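Local coordinates for protein UDP-glucose:anthocyanidin 3-O-glucosyltransferase (Clitoria ternatea, PDB 4REL) that is a plant glycosyltransferase of the GT-B clan, a fold of two Rossmann-like domains, at residues V283-A288 with N393-S398; A371-Q376 with G382-G387. All coordinates share one frame; numbering follows the deposited sequence.

Contact 1: V283-A288 with N393-S398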
ATOM      1  N   VAL A 283       4.170  15.521 -19.074  1.00 14.53           N
ATOM      2  CA  VAL A 283       4.114  16.849 -19.671  1.00 10.95           C
ATOM      3  C   VAL A 283       2.858  17.600 -19.226  1.00 15.60           C
ATOM      4  O   VAL A 283       2.926  18.772 -18.871  1.00 13.82           O
ATOM      5  CB  VAL A 283       4.143  16.795 -21.212  1.00 13.41           C
ATOM      6  CG1 VAL A 283       3.855  18.176 -21.796  1.00 13.59           C
ATOM      7  CG2 VAL A 283       5.485  16.271 -21.698  1.00 18.60           C
ATOM      8  N   ALA A 284       1.716  16.913 -19.248  1.00 13.98           N
ATOM      9  CA  ALA A 284       0.452  17.515 -18.829  1.00 12.57           C
ATOM     10  C   ALA A 284       0.493  17.987 -17.380  1.00 14.91           C
ATOM     11  O   ALA A 284      -0.019  19.064 -17.057  1.00 15.29           O
ATOM     12  CB  ALA A 284      -0.706  16.538 -19.027  1.00 14.85           C
ATOM     13  N   VAL A 285       1.086  17.175 -16.511  1.00 12.49           N
ATOM     14  CA  VAL A 285       1.227  17.550 -15.105  1.00 10.77           C
ATOM     15  C   VAL A 285       2.054  18.828 -14.981  1.00 14.78           C
ATOM     16  O   VAL A 285       1.649  19.772 -14.294  1.00 12.32           O
ATOM     17  CB  VAL A 285       1.847  16.410 -14.280  1.00 12.35           C
ATOM     18  CG1 VAL A 285       2.308  16.910 -12.907  1.00 11.45           C
ATOM     19  CG2 VAL A 285       0.834  15.266 -14.134  1.00 12.30           C
ATOM     20  N   ALA A 286       3.193  18.878 -15.668  1.00  8.86           N
ATOM     21  CA  ALA A 286       4.022  20.087 -15.627  1.00  9.81           C
ATOM     22  C   ALA A 286       3.281  21.328 -16.141  1.00 13.61           C
ATOM     23  O   ALA A 286       3.299  22.378 -15.493  1.00 10.88           O
ATOM     24  CB  ALA A 286       5.334  19.883 -16.391  1.00 10.76           C
ATOM     25  N   GLU A 287       2.627  21.211 -17.297  1.00 12.71           N
ATOM     26  CA  GLU A 287       1.892  22.344 -17.862  1.00 13.11           C
ATOM     27  C   GLU A 287       0.814  22.867 -16.917  1.00 11.94           C
ATOM     28  O   GLU A 287       0.643  24.083 -16.760  1.00 10.47           O
ATOM     29  CB  GLU A 287       1.252  21.942 -19.195  1.00 11.37           C
ATOM     30  CG  GLU A 287       2.263  21.683 -20.287  1.00 14.47           C
ATOM     31  CD  GLU A 287       1.618  21.216 -21.569  1.00 22.75           C
ATOM     32  OE1 GLU A 287       0.407  20.896 -21.550  1.00 23.77           O
ATOM     33  OE2 GLU A 287       2.323  21.165 -22.598  1.00 20.24           O
ATOM     34  N   ALA A 288       0.081  21.942 -16.301  1.00 10.01           N
ATOM     35  CA  ALA A 288      -1.010  22.303 -15.393  1.00 10.83           C
ATOM     36  C   ALA A 288      -0.461  22.951 -14.134  1.00 11.88           C
ATOM     37  O   ALA A 288      -0.996  23.943 -13.655  1.00 15.35           O
ATOM     38  CB  ALA A 288      -1.842  21.088 -15.034  1.00 11.82           C
ATOM     39  N   ASN A 393      -5.815  21.128 -18.863  1.00 14.21           N
ATOM     40  CA  ASN A 393      -7.039  21.792 -18.432  1.00 15.82           C
ATOM     41  C   ASN A 393      -7.765  21.073 -17.307  1.00 14.88           C
ATOM     42  O   ASN A 393      -8.236  21.707 -16.371  1.00 17.30           O
ATOM     43  CB  ASN A 393      -7.969  22.044 -19.626  1.00 18.66           C
ATOM     44  CG  ASN A 393      -7.405  23.083 -20.592  1.00 36.01           C
ATOM     45  OD1 ASN A 393      -6.461  23.810 -20.263  1.00 35.61           O
ATOM     46  ND2 ASN A 393      -7.986  23.157 -21.789  1.00 42.76           N
ATOM     47  N   GLY A 394      -7.827  19.748 -17.384  1.00 14.29           N
ATOM     48  CA  GLY A 394      -8.533  18.975 -16.376  1.00 12.14           C
ATOM     49  C   GLY A 394      -7.872  19.044 -15.014  1.00 14.89           C
ATOM     50  O   GLY A 394      -8.538  19.213 -13.997  1.00 13.90           O
ATOM     51  N   PHE A 395      -6.551  18.909 -14.999  1.00 13.22           N
ATOM     52  CA  PHE A 395      -5.787  18.926 -13.756  1.00 15.59           C
ATOM     53  C   PHE A 395      -5.822  20.322 -13.120  1.00 14.08           C
ATOM     54  O   PHE A 395      -5.938  20.441 -11.899  1.00 14.97           O
ATOM     55  CB  PHE A 395      -4.356  18.451 -14.040  1.00 11.49           C
ATOM     56  CG  PHE A 395      -3.491  18.292 -12.817  1.00 11.14           C
ATOM     57  CD1 PHE A 395      -4.036  18.061 -11.565  1.00 13.35           C
ATOM     58  CD2 PHE A 395      -2.116  18.364 -12.941  1.00 12.62           C
ATOM     59  CE1 PHE A 395      -3.221  17.925 -10.463  1.00 12.43           C
ATOM     60  CE2 PHE A 395      -1.290  18.225 -11.841  1.00 13.57           C
ATOM     61  CZ  PHE A 395      -1.844  18.003 -10.598  1.00 10.29           C
ATOM     62  N   VAL A 396      -5.738  21.371 -13.938  1.00 11.14           N
ATOM     63  CA  VAL A 396      -5.872  22.732 -13.418  1.00 10.42           C
ATOM     64  C   VAL A 396      -7.212  22.884 -12.706  1.00 13.27           C
ATOM     65  O   VAL A 396      -7.284  23.466 -11.624  1.00 14.23           O
ATOM     66  CB  VAL A 396      -5.746  23.805 -14.540  1.00 13.60           C
ATOM     67  CG1 VAL A 396      -6.253  25.159 -14.059  1.00 15.22           C
ATOM     68  CG2 VAL A 396      -4.307  23.929 -14.999  1.00 10.28           C
ATOM     69  N   LYS A 397      -8.278  22.358 -13.311  1.00 12.38           N
ATOM     70  CA  LYS A 397      -9.597  22.437 -12.687  1.00 11.72           C
ATOM     71  C   LYS A 397      -9.629  21.703 -11.350  1.00 15.04           C
ATOM     72  O   LYS A 397     -10.162  22.230 -10.384  1.00 14.54           O
ATOM     73  CB  LYS A 397     -10.698  21.935 -13.629  1.00 14.54           C
ATOM     74  CG  LYS A 397     -10.944  22.877 -14.811  1.00 24.06           C
ATOM     75  CD  LYS A 397     -11.969  22.321 -15.790  1.00 32.24           C
ATOM     76  CE  LYS A 397     -12.104  23.233 -17.012  1.00 42.02           C
ATOM     77  NZ  LYS A 397     -13.153  22.760 -17.958  1.00 47.07           N
ATOM     78  N   SER A 398      -9.030  20.513 -11.286  1.00 13.16           N
ATOM     79  CA  SER A 398      -9.013  19.751 -10.032  1.00 12.17           C
ATOM     80  C   SER A 398      -8.210  20.471  -8.953  1.00 12.34           C
ATOM     81  O   SER A 398      -8.597  20.471  -7.777  1.00 13.48           O
ATOM     82  CB  SER A 398      -8.463  18.341 -10.252  1.00 12.61           C
ATOM     83  OG  SER A 398      -9.328  17.608 -11.112  1.00 17.86           O
TER

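Contact 2: A371-Q376 with G382-G387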
ATOM      1  N   ALA A 371      -8.973   2.336  -4.615  1.00  8.71           N
ATOM      2  CA  ALA A 371      -8.631   3.399  -3.684  1.00 10.88           C
ATOM      3  C   ALA A 371      -9.171   4.741  -4.153  1.00  8.96           C
ATOM      4  O   ALA A 371      -9.741   5.499  -3.355  1.00 10.54           O
ATOM      5  CB  ALA A 371      -7.117   3.466  -3.473  1.00 10.29           C
ATOM      6  N   ALA A 372      -9.001   5.031  -5.444  1.00  9.92           N
ATOM      7  CA  ALA A 372      -9.444   6.300  -5.999  1.00 11.22           C
ATOM      8  C   ALA A 372     -10.958   6.439  -5.836  1.00 11.15           C
ATOM      9  O   ALA A 372     -11.455   7.505  -5.467  1.00  9.06           O
ATOM     10  CB  ALA A 372      -9.039   6.423  -7.474  1.00  8.27           C
ATOM     11  N   ARG A 373     -11.689   5.366  -6.116  1.00 13.42           N
ATOM     12  CA  ARG A 373     -13.147   5.386  -5.972  1.00 12.09           C
ATOM     13  C   ARG A 373     -13.572   5.585  -4.515  1.00  9.25           C
ATOM     14  O   ARG A 373     -14.516   6.329  -4.236  1.00 11.88           O
ATOM     15  CB  ARG A 373     -13.776   4.100  -6.529  1.00 12.62           C
ATOM     16  CG  ARG A 373     -15.320   4.055  -6.417  1.00 11.60           C
ATOM     17  CD  ARG A 373     -15.978   5.113  -7.312  1.00  9.42           C
ATOM     18  NE  ARG A 373     -15.522   4.952  -8.686  1.00 11.28           N
ATOM     19  CZ  ARG A 373     -15.583   5.893  -9.621  1.00 13.63           C
ATOM     20  NH1 ARG A 373     -16.108   7.083  -9.348  1.00 15.40           N
ATOM     21  NH2 ARG A 373     -15.117   5.642 -10.834  1.00 15.77           N
ATOM     22  N   VAL A 374     -12.906   4.896  -3.588  1.00  9.67           N
ATOM     23  CA  VAL A 374     -13.227   5.048  -2.169  1.00  8.65           C
ATOM     24  C   VAL A 374     -12.982   6.498  -1.753  1.00 11.01           C
ATOM     25  O   VAL A 374     -13.811   7.131  -1.086  1.00 10.69           O
ATOM     26  CB  VAL A 374     -12.415   4.070  -1.285  1.00 10.93           C
ATOM     27  CG1 VAL A 374     -12.605   4.389   0.195  1.00 12.75           C
ATOM     28  CG2 VAL A 374     -12.822   2.628  -1.570  1.00 12.59           C
ATOM     29  N   ILE A 375     -11.855   7.037  -2.195  1.00  9.73           N
ATOM     30  CA  ILE A 375     -11.499   8.413  -1.863  1.00 12.05           C
ATOM     31  C   ILE A 375     -12.562   9.406  -2.355  1.00 11.35           C
ATOM     32  O   ILE A 375     -13.007  10.284  -1.616  1.00 10.98           O
ATOM     33  CB  ILE A 375     -10.110   8.768  -2.444  1.00 10.93           C
ATOM     34  CG1 ILE A 375      -9.016   8.147  -1.572  1.00  9.05           C
ATOM     35  CG2 ILE A 375      -9.929  10.275  -2.509  1.00 11.45           C
ATOM     36  CD1 ILE A 375      -7.654   8.038  -2.261  1.00 11.48           C
ATOM     37  N   GLN A 376     -12.978   9.268  -3.607  1.00  9.56           N
ATOM     38  CA  GLN A 376     -13.925  10.225  -4.165  1.00  9.85           C
ATOM     39  C   GLN A 376     -15.368  10.014  -3.701  1.00 15.38           C
ATOM     40  O   GLN A 376     -16.062  10.981  -3.381  1.00 15.01           O
ATOM     41  CB  GLN A 376     -13.907  10.189  -5.692  1.00  9.17           C
ATOM     42  CG  GLN A 376     -14.797  11.268  -6.324  1.00 12.53           C
ATOM     43  CD  GLN A 376     -14.838  11.191  -7.835  1.00 14.24           C
ATOM     44  OE1 GLN A 376     -13.998  11.778  -8.530  1.00 13.80           O
ATOM     45  NE2 GLN A 376     -15.828  10.460  -8.363  1.00 13.22           N
ATOM     46  N   GLY A 382     -11.558  13.608  -1.742  1.00 10.07           N
ATOM     47  CA  GLY A 382     -10.793  13.903  -2.938  1.00  9.84           C
ATOM     48  C   GLY A 382     -11.587  13.678  -4.202  1.00 10.06           C
ATOM     49  O   GLY A 382     -12.780  13.356  -4.143  1.00 10.76           O
ATOM     50  N   VAL A 383     -10.922  13.857  -5.341  1.00 11.93           N
ATOM     51  CA  VAL A 383     -11.544  13.640  -6.651  1.00  8.41           C
ATOM     52  C   VAL A 383     -10.619  12.806  -7.522  1.00 11.49           C
ATOM     53  O   VAL A 383      -9.393  12.834  -7.367  1.00 12.87           O
ATOM     54  CB  VAL A 383     -11.882  14.963  -7.387  1.00 13.49           C
ATOM     55  CG1 VAL A 383     -12.972  15.734  -6.647  1.00 13.20           C
ATOM     56  CG2 VAL A 383     -10.645  15.821  -7.562  1.00 15.72           C
ATOM     57  N   ILE A 384     -11.209  12.036  -8.421  1.00 11.27           N
ATOM     58  CA  ILE A 384     -10.424  11.428  -9.478  1.00 10.16           C
ATOM     59  C   ILE A 384     -10.241  12.535 -10.506  1.00 13.68           C
ATOM     60  O   ILE A 384     -11.198  13.257 -10.810  1.00 16.58           O
ATOM     61  CB  ILE A 384     -11.154  10.225 -10.091  1.00 12.26           C
ATOM     62  CG1 ILE A 384     -11.284   9.116  -9.037  1.00 12.35           C
ATOM     63  CG2 ILE A 384     -10.427   9.754 -11.354  1.00 14.02           C
ATOM     64  CD1 ILE A 384     -12.221   7.960  -9.437  1.00 16.61           C
ATOM     65  N   VAL A 385      -9.021  12.693 -11.018  1.00 13.59           N
ATOM     66  CA  VAL A 385      -8.696  13.859 -11.822  1.00 13.02           C
ATOM     67  C   VAL A 385      -9.674  13.943 -12.976  1.00 16.32           C
ATOM     68  O   VAL A 385     -10.106  12.920 -13.514  1.00 13.33           O
ATOM     69  CB  VAL A 385      -7.211  13.858 -12.305  1.00 12.45           C
ATOM     70  CG1 VAL A 385      -6.987  12.795 -13.382  1.00 12.89           C
ATOM     71  CG2 VAL A 385      -6.801  15.245 -12.798  1.00 18.49           C
ATOM     72  N   GLU A 386     -10.091  15.163 -13.293  1.00 21.20           N
ATOM     73  CA  GLU A 386     -11.088  15.372 -14.330  1.00 21.11           C
ATOM     74  C   GLU A 386     -10.487  14.896 -15.641  1.00 26.23           C
ATOM     75  O   GLU A 386      -9.424  15.376 -16.047  1.00 28.33           O
ATOM     76  CB  GLU A 386     -11.467  16.853 -14.408  1.00 26.17           C
ATOM     77  CG  GLU A 386     -12.546  17.169 -15.438  1.00 36.17           C
ATOM     78  CD  GLU A 386     -12.944  18.638 -15.429  1.00 45.58           C
ATOM     79  OE1 GLU A 386     -13.184  19.187 -14.330  1.00 46.05           O
ATOM     80  OE2 GLU A 386     -13.009  19.244 -16.522  1.00 46.78           O
ATOM     81  N   GLY A 387     -11.141  13.921 -16.268  1.00 18.68           N
ATOM     82  CA  GLY A 387     -10.631  13.301 -17.479  1.00 29.89           C
ATOM     83  C   GLY A 387     -10.165  11.864 -17.284  1.00 26.30           C
ATOM     84  O   GLY A 387     -10.062  11.104 -18.252  1.00 23.19           O
TER
HETATM   85  O   HOH W   1     -15.415  13.634  -3.463  1.00 17.11           O

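Contact 1: V283-A288 with N393-S398
Phe395 has CG anti to its backbone N (chi1 -174°), which carries the ring across to Val285 and Ala288. Val285 has the matching torsion: CG1 lies opposite its own N and reaches the outer part of that ring. This is helix-helix packing in the C-terminal Rossmann-like domain of a GT-B glycosyltransferase. Helix 279-292, which links two strands of the parallel sheet, meets helix 392-403, which follows edge strand 382-384.

The short axes approach to 8.6 Å and their N-to-C directions differ by 50°. No hydrogen bond joins the segments; the side chains that meet are apolar. The centre of the contact is the methyl of Ala288, with CB 3.4 Å from Phe395 CD2, a tight approach. The same methyl also lies near CB and CG of Phe395, so it covers the inner end of the side chain. One turn earlier, Val285 CG1 sits 4.0 Å from Phe395 CE2. The ring therefore lies along two residues on one side of helix 279-292, and it meets both methyl groups obliquely.

Other residues surround the aromatic group. Phe390 meets it ring to ring at an inclined angle, and Ile360 of strand 359-361 touches it from the sheet. Val285 in turn rests on Trp298 of strand 296-299.

Val396 completes the interface beside Phe395. Its CA is 5.3 Å from the CA of Ala288, the closest pair of CA atoms between the two segments. Its CG2 methyl packs 3.8 Å from Ala288 CB and 3.6 Å from Ala288 O.

Contact 2: A371-Q376 with G382-G387
The carbonyl oxygen of Gly382 accepts a hydrogen bond from a water and also a CA-H...O contact from Gln376. The water donates to Gly382 O at 2.7 Å, and Gln376 CA lies 3.3 Å from Gly382 O. The same water also donates to Gln376 O, again at 2.7 Å. It thus bridges a helix carbonyl and a strand carbonyl, which could not bond to each other directly.

The Gln376 side chain adds a direct bond. CG is anti to the backbone N (chi1 -175°). The extended chain passes Gly382 O with its CB and CG and puts OE1 at Ile384, the last residue of the strand. Ile384 N donates to Gln376 OE1 at 2.8 Å. The bond is nearly straight, 170° at the hydrogen, but the donor is tilted 31° from the carbonyl plane. Gln376 thereby satisfies a main-chain N-H of edge strand 382-384.

The Ile384 side chain crosses that of Gln376 at about a right angle and reaches back to the helix. Its CG1 packs 3.8 Å from Ala372 CB. Its CD1 lies over one face of the Arg373 guanidinium, toward the rim, 4.0 Å from Arg373 CZ. The arginine chain bends twice to bring its end here. Salt bridges to Asp177 and Asp377 hold the group.

Gly382 passes close to Ile375, whose CG2 is 3.8 Å from Gly382 CA. Gly382 N is buried here and has no polar partner.

Behind the contact, Val383 makes backbone bonds to Met359 and Cys361, while Ile375 and Ala372 touch strand 359-361. Strand 359-361, helix 368-378 and strand 382-384 form a beta-alpha-beta unit, the repeating element of a Rossmann-like sheet, which here ends at strand 382-384.

Both contacts belong to the C-terminal Rossmann-like domain, and their centres are 15 Å apart. Contact 2 is nested in the chain between the two segments of contact 1: 283-288, then 371-376, 382-387 and 393-398. Strand 382-384 is followed, after a short loop, by helix 392-403. Helices 368-378 and 392-403 touch alternate residues of strand 359-361. This is consistent with their flanking the sheet on opposite faces near edge strand 382-384, as in an alpha/beta/alpha sandwich. The loop joins the contacts: Val385 touches both Phe395 and Ser398. Contact 2 lies nearer the chain's centre, with the Ala372 side chain about 13 Å from the bound KMP. Contact 1 is structural packing between helices.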